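Long-range contacts in OxyA protein (Actinoplanes teichomyceticus, PDB 5HH3), which is a haem-containing cytochrome P450 that probably catalyses a phenolic coupling step, cyclising the peptide precursor of a glycopeptide antibiotic: residues B[285-290]-B[309-314]; B[39-44]-B[54-59]. All coordinates share one frame; numbering follows the deposited sequence.

Overall arrangement
Both contacts reach one mixed beta sheet of the cytochrome P450 fold, with their centres about 10 Å apart. Interaction 2 comes first along the chain and closes before interaction 1 opens. It is the hairpin of strands 40-45 and 53-57. Interaction 1 sets the loop 285-290 against strand 309-312, which runs parallel to strand 53-57 in the sheet. The two contacts meet directly: T309 O lies 2.8 Å from W55 N, and S313 N lies 2.8 Å from A57 O. Strand 309-312 thus connects the hairpin, at one margin of the sheet, with a loop that binds a haem propionate. The hairpin lies farther out, with the A57 side chain about 12 Å from the haem.

Interaction 1: residues B[285-290]-B[309-314]; sequences DEKTHP and TVTCSL. With HEM (protoporphyrin IX containing Fe), chain G.
T288 and C312 carry the centre of this contact. T288 N donates to C312 O at 3.1 Å, in the carbonyl plane and with an N-H...O angle of 158°. The CA of K287 touches the same oxygen through a C-H...O contact. The T288 hydroxyl sits between its own backbone N and carbonyl carbon (chi1 49°). There OG1 lies 3.3 Å from C312 CB. OG1 donates to a water at 2.7 Å. This water in turn donates to H289 O and V310 O, so one molecule ties both segments together.

Further along, P290 and T311 lie side by side, with P290 CB 3.4 Å from T311 OG1. At the other end, L314 CD1 packs on D285 O at 3.6 Å and also on the haem methyl CMD.

D285, T288, H289 and L314 line the haem pocket. H289 is a haem-binding residue: its backbone N donates to propionate oxygen O1D at 3.0 Å. T288 CB comes close to the same oxygen. The H289 ring meets O1D at its edge. Farther out, H289 ND1 bonds to Y78, D285 OD2 bonds to Q242, and E286 forms a salt bridge with R22.

Between helix 274-282 and strand 291-293, the loop packs through T288 on helix 60-68, which also covers C312, and through P290 on helix 75-78, while V310 packs on strand 53-57.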
loop_
_atom_site.group_PDB
_atom_site.type_symbol
_atom_site.label_atom_id
_atom_site.label_comp_id
_atom_site.label_asym_id
_atom_site.label_seq_id
_atom_site.Cartn_x
_atom_site.Cartn_y
_atom_site.Cartn_z
ATOM N N ASP B 285 12.235 -4.895 15.026
ATOM C CA ASP B 285 11.123 -4.074 14.511
ATOM C C ASP B 285 11.714 -2.699 14.170
ATOM O O ASP B 285 11.889 -1.852 15.041
ATOM C CB ASP B 285 10.008 -3.977 15.561
ATOM C CG ASP B 285 8.632 -3.597 14.961
ATOM O OD1 ASP B 285 8.501 -3.489 13.717
ATOM O OD2 ASP B 285 7.669 -3.436 15.750
ATOM N N GLU B 286 12.050 -2.501 12.902
ATOM C CA GLU B 286 12.896 -1.385 12.496
ATOM C C GLU B 286 12.238 -0.003 12.476
ATOM O O GLU B 286 12.951 1.014 12.516
ATOM C CB GLU B 286 13.517 -1.651 11.129
ATOM C CG GLU B 286 14.552 -2.762 11.093
ATOM C CD GLU B 286 13.994 -4.118 10.650
ATOM O OE1 GLU B 286 12.751 -4.284 10.623
ATOM O OE2 GLU B 286 14.808 -5.031 10.336
ATOM N N LYS B 287 10.910 0.053 12.370
ATOM C CA LYS B 287 10.211 1.346 12.325
ATOM C C LYS B 287 8.823 1.278 12.957
ATOM O O LYS B 287 8.268 0.204 13.106
ATOM C CB LYS B 287 10.106 1.846 10.889
ATOM C CG LYS B 287 9.508 0.840 9.946
ATOM C CD LYS B 287 9.458 1.383 8.544
ATOM C CE LYS B 287 9.040 0.290 7.586
ATOM N NZ LYS B 287 7.615 -0.088 7.817
ATOM N N THR B 288 8.306 2.440 13.351
ATOM C CA THR B 288 6.975 2.549 13.940
ATOM C C THR B 288 5.977 2.690 12.811
ATOM O O THR B 288 6.355 2.995 11.672
ATOM C CB THR B 288 6.854 3.817 14.825
ATOM O OG1 THR B 288 7.336 4.946 14.099
ATOM C CG2 THR B 288 7.638 3.682 16.099
ATOM N N HIS B 289 4.698 2.508 13.122
ATOM C CA HIS B 289 3.642 2.839 12.181
ATOM C C HIS B 289 3.693 4.362 11.913
ATOM O O HIS B 289 3.900 5.144 12.853
ATOM C CB HIS B 289 2.256 2.496 12.744
ATOM C CG HIS B 289 2.042 1.036 12.962
ATOM N ND1 HIS B 289 1.640 0.183 11.950
ATOM C CD2 HIS B 289 2.195 0.266 14.066
ATOM C CE1 HIS B 289 1.538 -1.047 12.429
ATOM N NE2 HIS B 289 1.863 -1.018 13.712
ATOM N N PRO B 290 3.482 4.783 10.651
ATOM C CA PRO B 290 3.450 6.207 10.400
ATOM C C PRO B 290 2.325 6.946 11.121
ATOM O O PRO B 290 1.207 6.427 11.233
ATOM C CB PRO B 290 3.291 6.326 8.891
ATOM C CG PRO B 290 3.218 4.948 8.349
ATOM C CD PRO B 290 3.114 3.986 9.475
ATOM N N THR B 309 2.966 13.234 7.232
ATOM C CA THR B 309 3.184 12.047 8.044
ATOM C C THR B 309 4.630 11.927 8.439
ATOM O O THR B 309 5.512 12.422 7.744
ATOM C CB THR B 309 2.739 10.750 7.318
ATOM O OG1 THR B 309 3.597 10.498 6.207
ATOM C CG2 THR B 309 1.324 10.883 6.829
ATOM N N VAL B 310 4.867 11.237 9.547
ATOM C CA VAL B 310 6.220 10.943 10.011
ATOM C C VAL B 310 6.338 9.460 10.394
ATOM O O VAL B 310 5.552 8.960 11.208
ATOM C CB VAL B 310 6.576 11.773 11.250
ATOM C CG1 VAL B 310 7.978 11.410 11.759
ATOM C CG2 VAL B 310 6.447 13.276 10.941
ATOM N N THR B 311 7.341 8.794 9.836
ATOM C CA THR B 311 7.676 7.420 10.173
ATOM C C THR B 311 8.981 7.476 10.935
ATOM O O THR B 311 9.930 8.152 10.484
ATOM C CB THR B 311 7.848 6.605 8.886
ATOM O OG1 THR B 311 6.632 6.666 8.126
ATOM C CG2 THR B 311 8.227 5.149 9.186
ATOM N N CYS B 312 9.037 6.821 12.090
ATOM C CA CYS B 312 10.236 6.855 12.923
ATOM C C CYS B 312 11.094 5.604 12.706
ATOM O O CYS B 312 10.575 4.481 12.791
ATOM C CB CYS B 312 9.880 6.989 14.392
ATOM S SG CYS B 312 8.970 8.495 14.783
ATOM N N SER B 313 12.390 5.815 12.411
ATOM C CA SER B 313 13.349 4.740 12.250
ATOM C C SER B 313 14.015 4.395 13.601
ATOM O O SER B 313 15.017 5.010 14.034
ATOM C CB SER B 313 14.399 5.105 11.207
ATOM O OG SER B 313 15.305 4.042 10.987
ATOM N N LEU B 314 13.462 3.369 14.233
ATOM C CA LEU B 314 14.015 2.788 15.441
ATOM C C LEU B 314 15.383 2.176 15.166
ATOM O O LEU B 314 16.275 2.269 16.007
ATOM C CB LEU B 314 13.065 1.745 16.028
ATOM C CG LEU B 314 11.613 2.148 16.296
ATOM C CD1 LEU B 314 10.830 1.007 16.949
ATOM C CD2 LEU B 314 11.572 3.389 17.169
HETATM C CHA HEM G . 3.569 -1.929 20.096
HETATM C CHB HEM G . 2.260 -6.224 21.932
HETATM C CHC HEM G . 6.772 -7.887 21.186
HETATM C CHD HEM G . 8.058 -3.582 19.439
HETATM C C1A HEM G . 2.833 -2.962 20.626
HETATM C C2A HEM G . 1.431 -2.902 20.864
HETATM C C3A HEM G . 1.064 -4.103 21.391
HETATM C C4A HEM G . 2.231 -4.915 21.475
HETATM C CMA HEM G . -0.329 -4.519 21.791
HETATM C CAA HEM G . 0.532 -1.712 20.595
HETATM C CBA HEM G . 0.530 -0.810 21.829
HETATM C CGA HEM G . -0.312 0.448 21.686
HETATM O O1A HEM G . -0.600 0.939 20.567
HETATM O O2A HEM G . -0.725 1.033 22.723
HETATM C C1B HEM G . 3.380 -7.078 21.882
HETATM C C2B HEM G . 3.376 -8.449 22.310
HETATM C C3B HEM G . 4.648 -8.937 22.104
HETATM C C4B HEM G . 5.422 -7.799 21.535
HETATM C CMB HEM G . 2.203 -9.215 22.886
HETATM C CAB HEM G . 5.250 -10.264 22.394
HETATM C CBB HEM G . 4.691 -11.275 23.065
HETATM C C1C HEM G . 7.544 -6.877 20.625
HETATM C C2C HEM G . 8.905 -6.988 20.266
HETATM C C3C HEM G . 9.280 -5.740 19.751
HETATM C C4C HEM G . 8.120 -4.893 19.826
HETATM C CMC HEM G . 9.768 -8.229 20.399
HETATM C CAC HEM G . 10.594 -5.276 19.233
HETATM C CBC HEM G . 11.731 -5.966 19.215
HETATM C C1D HEM G . 6.895 -2.815 19.491
HETATM C C2D HEM G . 6.897 -1.420 19.000
HETATM C C3D HEM G . 5.652 -0.954 19.177
HETATM C C4D HEM G . 4.904 -2.079 19.777
HETATM C CMD HEM G . 8.022 -0.614 18.392
HETATM C CAD HEM G . 5.175 0.446 18.816
HETATM C CBD HEM G . 4.745 0.617 17.351
HETATM C CGD HEM G . 4.286 2.059 17.078
HETATM O O1D HEM G . 3.853 2.420 15.969
HETATM O O2D HEM G . 4.325 2.956 17.931
HETATM N NA HEM G . 3.314 -4.195 21.019
HETATM N NB HEM G . 4.607 -6.749 21.467
HETATM N NC HEM G . 7.105 -5.605 20.394
HETATM N ND HEM G . 5.687 -3.158 19.981
HETATM FE FE HEM G . 5.170 -4.870 20.703
HETATM O O HOH W 1 5.920 7.008 13.174
HETATM O O HOH W 2 4.437 -5.424 18.811
#

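Interaction 2: residues B[39-44]-B[54-59]; sequences PLTTLG and AWLATG
W55 is held between two residues of the partner strand, L40 and T42. Its chi1 of -58° puts CG beside the backbone N, on the face of the sheet shared with L40 and T42. L40 comes over one face of the indole and crosses W55 at about a right angle. Its CD2 makes a CH-pi contact with the six-membered ring, 4.2 Å from the centroid and offset toward the rim. T42 CG2 makes the matching contact over the opposite face, 4.0 Å from the centroid. T41 O lies at the ring edge, near its plane. W55 NE1 bonds to D308. L40 CD1 also meets A57 CB at 3.9 Å. L40, T42, W55 and A57 all point to this face of the sheet.

T41, L56 and A54 point to the other face. T41 and L56 lie side by side, pointing the same way. L43 sits at the corner and its CG packs on L56 CB at 4.2 Å. Its CB meets A54 CB. Helix 8-19 covers L43 and A54, and helix 29-37 covers T41 and L56. A water bridges T41 OG1 and T58 OG1.

The backbones hold these side chains in antiparallel register. T41 and L56 form a hydrogen-bonded pair, with L56 N to T41 O at 2.8 Å. A54 O accepts from both L43 N (2.7 Å) and G44 N (3.3 Å), and A54 N returns a bond to G44 O. P39 O likewise accepts from T58 N and G59 N, just before helix 60-68.

Two consecutive residues, L43 and G44, facing A54 make a classic beta bulge. It shifts the register by one within an antiparallel beta hairpin, whose strand 40-45 is outermost in the mixed sheet of this P450.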
loop_
_atom_site.group_PDB
_atom_site.type_symbol
_atom_site.label_atom_id
_atom_site.label_comp_id
_atom_site.label_asym_id
_atom_site.label_seq_id
_atom_site.Cartn_x
_atom_site.Cartn_y
_atom_site.Cartn_z
ATOM N N PRO B 39 18.406 14.875 11.382
ATOM C CA PRO B 39 17.493 14.049 12.175
ATOM C C PRO B 39 16.126 13.755 11.507
ATOM O O PRO B 39 15.406 12.866 11.956
ATOM C CB PRO B 39 17.317 14.864 13.460
ATOM C CG PRO B 39 17.557 16.278 13.049
ATOM C CD PRO B 39 18.632 16.188 12.004
ATOM N N LEU B 40 15.800 14.486 10.446
ATOM C CA LEU B 40 14.517 14.368 9.757
ATOM C C LEU B 40 14.713 14.619 8.264
ATOM O O LEU B 40 15.236 15.664 7.906
ATOM C CB LEU B 40 13.560 15.425 10.331
ATOM C CG LEU B 40 12.095 15.314 9.962
ATOM C CD1 LEU B 40 11.418 14.129 10.624
ATOM C CD2 LEU B 40 11.329 16.581 10.304
ATOM N N THR B 41 14.303 13.690 7.404
ATOM C CA THR B 41 14.373 13.859 5.936
ATOM C C THR B 41 13.026 13.515 5.268
ATOM O O THR B 41 12.154 12.910 5.878
ATOM C CB THR B 41 15.482 12.981 5.312
ATOM O OG1 THR B 41 15.290 11.601 5.689
ATOM C CG2 THR B 41 16.847 13.430 5.807
ATOM N N THR B 42 12.854 13.921 4.016
ATOM C CA THR B 42 11.615 13.649 3.291
ATOM C C THR B 42 11.709 12.326 2.544
ATOM O O THR B 42 12.729 12.010 1.945
ATOM C CB THR B 42 11.294 14.721 2.271
ATOM O OG1 THR B 42 12.385 14.814 1.379
ATOM C CG2 THR B 42 11.113 16.062 2.913
ATOM N N LEU B 43 10.630 11.552 2.608
ATOM C CA LEU B 43 10.434 10.423 1.735
ATOM C C LEU B 43 9.812 10.879 0.455
ATOM O O LEU B 43 10.167 10.394 -0.616
ATOM C CB LEU B 43 9.537 9.381 2.397
ATOM C CG LEU B 43 10.091 8.719 3.641
ATOM C CD1 LEU B 43 9.004 7.891 4.324
ATOM C CD2 LEU B 43 11.291 7.871 3.255
ATOM N N GLY B 44 8.891 11.832 0.544
ATOM C CA GLY B 44 8.235 12.329 -0.651
ATOM C C GLY B 44 7.151 13.341 -0.347
ATOM O O GLY B 44 6.711 13.460 0.805
ATOM N N ALA B 54 5.654 13.152 3.348
ATOM C CA ALA B 54 5.955 12.019 4.190
ATOM C C ALA B 54 7.417 12.129 4.608
ATOM O O ALA B 54 8.325 12.233 3.757
ATOM C CB ALA B 54 5.694 10.735 3.444
ATOM N N TRP B 55 7.623 12.169 5.917
ATOM C CA TRP B 55 8.919 12.361 6.521
ATOM C C TRP B 55 9.394 11.082 7.215
ATOM O O TRP B 55 8.582 10.267 7.683
ATOM C CB TRP B 55 8.837 13.424 7.617
ATOM C CG TRP B 55 8.358 14.778 7.243
ATOM C CD1 TRP B 55 7.075 15.239 7.304
ATOM C CD2 TRP B 55 9.170 15.894 6.839
ATOM N NE1 TRP B 55 7.030 16.558 6.927
ATOM C CE2 TRP B 55 8.309 16.996 6.670
ATOM C CE3 TRP B 55 10.547 16.070 6.615
ATOM C CZ2 TRP B 55 8.764 18.255 6.280
ATOM C CZ3 TRP B 55 11.013 17.382 6.228
ATOM C CH2 TRP B 55 10.120 18.425 6.066
ATOM N N LEU B 56 10.713 10.950 7.305
ATOM C CA LEU B 56 11.363 9.896 8.069
ATOM C C LEU B 56 12.170 10.547 9.167
ATOM O O LEU B 56 13.036 11.355 8.858
ATOM C CB LEU B 56 12.302 9.089 7.168
ATOM C CG LEU B 56 13.077 7.934 7.801
ATOM C CD1 LEU B 56 12.140 6.768 8.094
ATOM C CD2 LEU B 56 14.195 7.482 6.871
ATOM N N ALA B 57 11.898 10.197 10.419
ATOM C CA ALA B 57 12.672 10.682 11.582
ATOM C C ALA B 57 13.695 9.614 11.933
ATOM O O ALA B 57 13.318 8.463 12.149
ATOM C CB ALA B 57 11.762 10.928 12.782
ATOM N N THR B 58 14.970 10.005 11.961
ATOM C CA THR B 58 16.081 9.121 12.284
ATOM C C THR B 58 16.838 9.517 13.561
ATOM O O THR B 58 17.539 8.667 14.122
ATOM C CB THR B 58 17.113 9.055 11.119
ATOM O OG1 THR B 58 17.600 10.366 10.814
ATOM C CG2 THR B 58 16.509 8.465 9.857
ATOM N N GLY B 59 16.746 10.790 13.973
ATOM C CA GLY B 59 17.411 11.287 15.172
ATOM C C GLY B 59 16.736 10.771 16.430
ATOM O O GLY B 59 15.497 10.753 16.523
HETATM O O HOH W 3 17.029 11.326 8.304
#